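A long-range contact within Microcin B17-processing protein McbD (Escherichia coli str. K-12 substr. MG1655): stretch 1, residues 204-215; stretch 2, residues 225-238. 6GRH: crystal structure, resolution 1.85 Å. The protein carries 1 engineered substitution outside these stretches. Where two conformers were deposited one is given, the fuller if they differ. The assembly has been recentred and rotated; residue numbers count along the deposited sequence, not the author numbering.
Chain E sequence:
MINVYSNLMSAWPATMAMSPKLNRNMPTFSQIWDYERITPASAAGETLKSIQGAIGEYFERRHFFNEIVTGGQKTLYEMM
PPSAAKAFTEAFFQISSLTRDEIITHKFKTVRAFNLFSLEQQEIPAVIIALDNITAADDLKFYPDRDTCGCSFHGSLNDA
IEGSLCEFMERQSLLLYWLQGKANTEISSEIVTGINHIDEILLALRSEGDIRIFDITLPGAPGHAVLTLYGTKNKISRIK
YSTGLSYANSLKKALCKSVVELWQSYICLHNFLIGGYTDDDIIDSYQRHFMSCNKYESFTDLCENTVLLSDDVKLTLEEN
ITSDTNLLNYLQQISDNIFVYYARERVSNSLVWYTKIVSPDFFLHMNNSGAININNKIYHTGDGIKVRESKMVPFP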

# COMPACT_ATOMS: atom_id res chain seq x y z
N ALA E 204 16.29 -20.90 31.32
CA ALA E 204 16.83 -21.70 30.22
C ALA E 204 18.21 -22.27 30.56
O ALA E 204 18.46 -23.45 30.34
CB ALA E 204 16.88 -20.88 28.94
N LEU E 205 19.08 -21.43 31.14
CA LEU E 205 20.43 -21.87 31.55
C LEU E 205 20.38 -22.94 32.63
O LEU E 205 21.10 -23.93 32.54
CB LEU E 205 21.30 -20.69 32.01
CG LEU E 205 21.63 -19.62 30.97
CD1 LEU E 205 22.38 -18.47 31.63
CD2 LEU E 205 22.44 -20.19 29.82
N ARG E 206 19.53 -22.72 33.63
CA ARG E 206 19.27 -23.70 34.71
C ARG E 206 18.74 -25.03 34.18
O ARG E 206 19.06 -26.08 34.73
CB ARG E 206 18.27 -23.15 35.73
CG ARG E 206 18.81 -22.08 36.67
CD ARG E 206 17.76 -21.68 37.72
NE ARG E 206 18.05 -20.37 38.30
CZ ARG E 206 17.25 -19.32 38.23
NH1 ARG E 206 16.07 -19.40 37.63
NH2 ARG E 206 17.63 -18.17 38.79
N SER E 207 17.93 -24.99 33.12
CA SER E 207 17.40 -26.22 32.49
C SER E 207 18.45 -26.94 31.62
O SER E 207 18.45 -28.16 31.55
CB SER E 207 16.09 -25.94 31.72
OG SER E 207 16.31 -25.25 30.50
N GLU E 208 19.35 -26.20 31.00
CA GLU E 208 20.38 -26.77 30.13
C GLU E 208 21.60 -27.27 30.92
O GLU E 208 22.26 -28.22 30.51
CB GLU E 208 20.82 -25.73 29.10
CG GLU E 208 21.61 -26.28 27.91
CD GLU E 208 20.76 -26.82 26.75
OE1 GLU E 208 19.50 -26.77 26.80
OE2 GLU E 208 21.39 -27.27 25.75
N GLY E 209 21.91 -26.61 32.04
CA GLY E 209 23.13 -26.90 32.80
C GLY E 209 23.05 -26.29 34.19
O GLY E 209 22.03 -26.42 34.84
N ASP E 210 24.13 -25.64 34.63
CA ASP E 210 24.16 -24.96 35.94
C ASP E 210 24.86 -23.61 35.87
O ASP E 210 25.70 -23.38 34.97
CB ASP E 210 24.85 -25.82 36.98
CG ASP E 210 24.10 -27.10 37.23
OD1 ASP E 210 23.02 -27.05 37.88
OD2 ASP E 210 24.56 -28.15 36.72
N ILE E 211 24.49 -22.73 36.80
CA ILE E 211 25.11 -21.41 36.88
C ILE E 211 25.61 -21.07 38.28
O ILE E 211 25.09 -21.56 39.29
CB ILE E 211 24.16 -20.29 36.43
CG1 ILE E 211 22.92 -20.23 37.33
CG2 ILE E 211 23.76 -20.49 34.97
CD1 ILE E 211 22.11 -18.97 37.16
N ARG E 212 26.62 -20.19 38.30
CA ARG E 212 27.09 -19.56 39.51
C ARG E 212 27.18 -18.05 39.25
O ARG E 212 27.56 -17.62 38.16
CB ARG E 212 28.45 -20.12 39.92
CG ARG E 212 28.49 -21.64 40.19
CD ARG E 212 27.66 -22.12 41.37
NE ARG E 212 28.21 -21.71 42.67
CZ ARG E 212 29.29 -22.24 43.26
NH1 ARG E 212 29.96 -23.24 42.69
NH2 ARG E 212 29.70 -21.78 44.44
N ILE E 213 26.82 -17.26 40.25
CA ILE E 213 26.82 -15.80 40.16
C ILE E 213 27.65 -15.27 41.33
O ILE E 213 27.30 -15.48 42.48
CB ILE E 213 25.40 -15.23 40.26
CG1 ILE E 213 24.48 -15.88 39.23
CG2 ILE E 213 25.43 -13.71 40.12
CD1 ILE E 213 23.02 -15.48 39.35
N PHE E 214 28.72 -14.55 41.03
CA PHE E 214 29.61 -14.01 42.02
C PHE E 214 29.73 -12.49 41.88
O PHE E 214 29.83 -11.97 40.78
CB PHE E 214 31.00 -14.64 41.86
CG PHE E 214 31.03 -16.13 42.08
CD1 PHE E 214 30.53 -16.69 43.25
CD2 PHE E 214 31.62 -16.97 41.14
CE1 PHE E 214 30.59 -18.06 43.47
CE2 PHE E 214 31.68 -18.35 41.36
CZ PHE E 214 31.16 -18.89 42.52
N ASP E 215 29.70 -11.78 43.02
CA ASP E 215 30.15 -10.39 43.08
C ASP E 215 31.68 -10.41 43.22
O ASP E 215 32.19 -10.80 44.28
CB ASP E 215 29.48 -9.68 44.27
CG ASP E 215 29.80 -8.19 44.33
OD1 ASP E 215 30.99 -7.81 44.27
OD2 ASP E 215 28.86 -7.39 44.47
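Stretch 2 (225-238) AVLTLYGTKNKISR

Stretch 2 enters as a β-strand, residues 225-231, and lies antiparallel to strand 210-215 of stretch 1. The two axes approach to 4.7 Å, and their N-to-C directions differ by 164°. Residues 232-238 follow without regular secondary structure and pass the end of the helix that ends at Glu208. The two stretches together bury 743 Å² against each other.

Ala225 begins the pairing through its backbone. Ala225 O lies 3.5 Å from Asp215 CA, a CA-H...O contact. Val226 is opposite Asp215 in a non-hydrogen-bonded pair, with CA atoms 4.6 Å apart. Val226 CG1 packs at 3.6 Å on Ile213 CG2, two residues along and on the same face of the sheet.

Leu227 pairs with Phe214. Leu227 N donates to Phe214 O at 2.8 Å, and Phe214 N donates to Leu227 O at 2.9 Å. Both bonds are nearly straight. Thr228 faces Ile213 in the next non-hydrogen-bonded pair, and Thr228 CG2 is 4.0 Å from Ile213 CG1.

Leu229 pairs with Arg212. Leu229 N bonds to Arg212 O at 2.8 Å, and Arg212 N bonds to Leu229 O at 3.0 Å. The Leu229 side chain shares a face of the sheet with Phe214, and Leu229 CD1 meets the ring edge at Phe214 CE2, 4.0 Å away.

Tyr230 is opposite Ile211, with CA atoms 4.5 Å apart. Its chi1 is t, and the ring reaches back to the helix. Leu205 CD2 sits over one ring face, 3.9 Å from Tyr230 CD1, in a CH-pi contact. Ile211 CG2 approaches the ring edge, 4.0 Å from the same Tyr230 CD1. The ring thus joins the helix to the strand.

Gly231 closes the ladder with Asp210. Gly231 N bonds to Asp210 O at 3.1 Å, and Asp210 N bonds to Gly231 O at 3.0 Å. The adjoining Gly209 has no room for a side chain: an ideal CB there would lie 2.6 Å from Gly231 O and 2.7 Å from Thr232 CB.

Thr232 OG1 donates to Glu208 O at 2.7 Å, at the last helical residue. The same Thr232 OG1 accepts from Asn234 N at 3.1 Å, which ties the loop to this point. Lys233, Lys235 and Ile236 make no contact with stretch 1. Asn234 ND2 donates to Ser237 OG at 2.9 Å. Ser237 OG in turn donates to Glu208 OE2 at 2.6 Å, so Glu208 holds the loop through both backbone and side chain. The CA-to-CB bond of Arg238 points away from stretch 1, and the residue makes no contact with it.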

# COMPACT_ATOMS: atom_id res chain seq x y z
N ALA E 225 30.57 -5.43 40.46
CA ALA E 225 30.96 -6.17 39.26
C ALA E 225 30.43 -7.57 39.44
O ALA E 225 30.85 -8.28 40.35
CB ALA E 225 32.46 -6.20 39.11
N VAL E 226 29.49 -7.97 38.61
CA VAL E 226 28.86 -9.27 38.77
C VAL E 226 29.29 -10.20 37.66
O VAL E 226 29.13 -9.86 36.49
CB VAL E 226 27.33 -9.14 38.84
CG1 VAL E 226 26.67 -10.51 38.88
CG2 VAL E 226 26.94 -8.34 40.09
N LEU E 227 29.83 -11.36 38.03
CA LEU E 227 30.32 -12.36 37.09
C LEU E 227 29.32 -13.49 37.11
O LEU E 227 29.04 -14.04 38.17
CB LEU E 227 31.68 -12.90 37.53
CG LEU E 227 32.35 -13.94 36.62
CD1 LEU E 227 32.71 -13.36 35.27
CD2 LEU E 227 33.58 -14.52 37.31
N THR E 228 28.75 -13.80 35.95
CA THR E 228 27.86 -14.94 35.79
C THR E 228 28.65 -16.03 35.07
O THR E 228 29.38 -15.73 34.11
CB THR E 228 26.59 -14.59 34.99
OG1 THR E 228 26.91 -13.64 33.96
CG2 THR E 228 25.50 -13.99 35.89
N LEU E 229 28.50 -17.26 35.53
CA LEU E 229 29.22 -18.41 34.99
C LEU E 229 28.23 -19.50 34.69
O LEU E 229 27.30 -19.73 35.45
CB LEU E 229 30.24 -18.91 36.02
CG LEU E 229 31.41 -17.99 36.32
CD1 LEU E 229 32.27 -18.61 37.42
CD2 LEU E 229 32.24 -17.70 35.08
N TYR E 230 28.45 -20.18 33.57
CA TYR E 230 27.60 -21.26 33.11
C TYR E 230 28.48 -22.41 32.68
O TYR E 230 29.53 -22.19 32.05
CB TYR E 230 26.77 -20.83 31.89
CG TYR E 230 26.06 -21.99 31.21
CD1 TYR E 230 24.88 -22.51 31.74
CD2 TYR E 230 26.56 -22.56 30.04
CE1 TYR E 230 24.23 -23.57 31.13
CE2 TYR E 230 25.91 -23.61 29.43
CZ TYR E 230 24.74 -24.11 29.98
OH TYR E 230 24.07 -25.14 29.38
N GLY E 231 28.01 -23.62 32.97
CA GLY E 231 28.60 -24.83 32.43
C GLY E 231 27.61 -25.97 32.37
O GLY E 231 26.71 -26.05 33.19
N THR E 232 27.77 -26.86 31.38
CA THR E 232 26.98 -28.08 31.31
C THR E 232 27.80 -29.31 30.89
O THR E 232 28.77 -29.20 30.12
CB THR E 232 25.77 -27.92 30.37
OG1 THR E 232 24.88 -29.03 30.53
CG2 THR E 232 26.19 -27.78 28.91
N LYS E 233 27.40 -30.47 31.41
CA LYS E 233 27.93 -31.76 30.97
C LYS E 233 27.11 -32.34 29.82
O LYS E 233 27.50 -33.35 29.26
CB LYS E 233 27.93 -32.79 32.11
CG LYS E 233 28.74 -32.40 33.33
CD LYS E 233 28.74 -33.50 34.39
N ASN E 234 25.98 -31.72 29.49
CA ASN E 234 25.03 -32.29 28.54
C ASN E 234 25.70 -32.47 27.17
O ASN E 234 26.32 -31.52 26.62
CB ASN E 234 23.81 -31.37 28.43
CG ASN E 234 22.71 -31.94 27.56
OD1 ASN E 234 22.20 -33.02 27.85
ND2 ASN E 234 22.37 -31.25 26.49
N LYS E 235 25.58 -33.68 26.62
CA LYS E 235 26.35 -34.10 25.44
C LYS E 235 25.98 -33.29 24.22
O LYS E 235 26.86 -32.80 23.52
CB LYS E 235 26.16 -35.60 25.16
N ILE E 236 24.69 -33.13 23.97
CA ILE E 236 24.21 -32.50 22.74
C ILE E 236 24.22 -30.97 22.79
O ILE E 236 23.95 -30.35 21.79
CB ILE E 236 22.82 -33.05 22.31
CG1 ILE E 236 21.68 -32.51 23.19
CG2 ILE E 236 22.85 -34.58 22.29
CD1 ILE E 236 20.35 -33.24 23.05
N SER E 237 24.53 -30.37 23.94
CA SER E 237 24.79 -28.92 24.00
C SER E 237 26.13 -28.58 23.33
O SER E 237 27.14 -29.20 23.62
CB SER E 237 24.84 -28.43 25.45
OG SER E 237 23.59 -28.63 26.09
N ARG E 238 26.12 -27.58 22.44
CA ARG E 238 27.33 -27.08 21.81
C ARG E 238 28.12 -26.17 22.75
O ARG E 238 29.35 -26.15 22.70
CB ARG E 238 27.01 -26.32 20.53
CG ARG E 238 26.63 -27.21 19.35
CD ARG E 238 25.13 -27.49 19.27
NE ARG E 238 24.76 -28.01 17.94
CZ ARG E 238 23.51 -28.15 17.48
NH1 ARG E 238 22.45 -27.79 18.22
NH2 ARG E 238 23.32 -28.65 16.26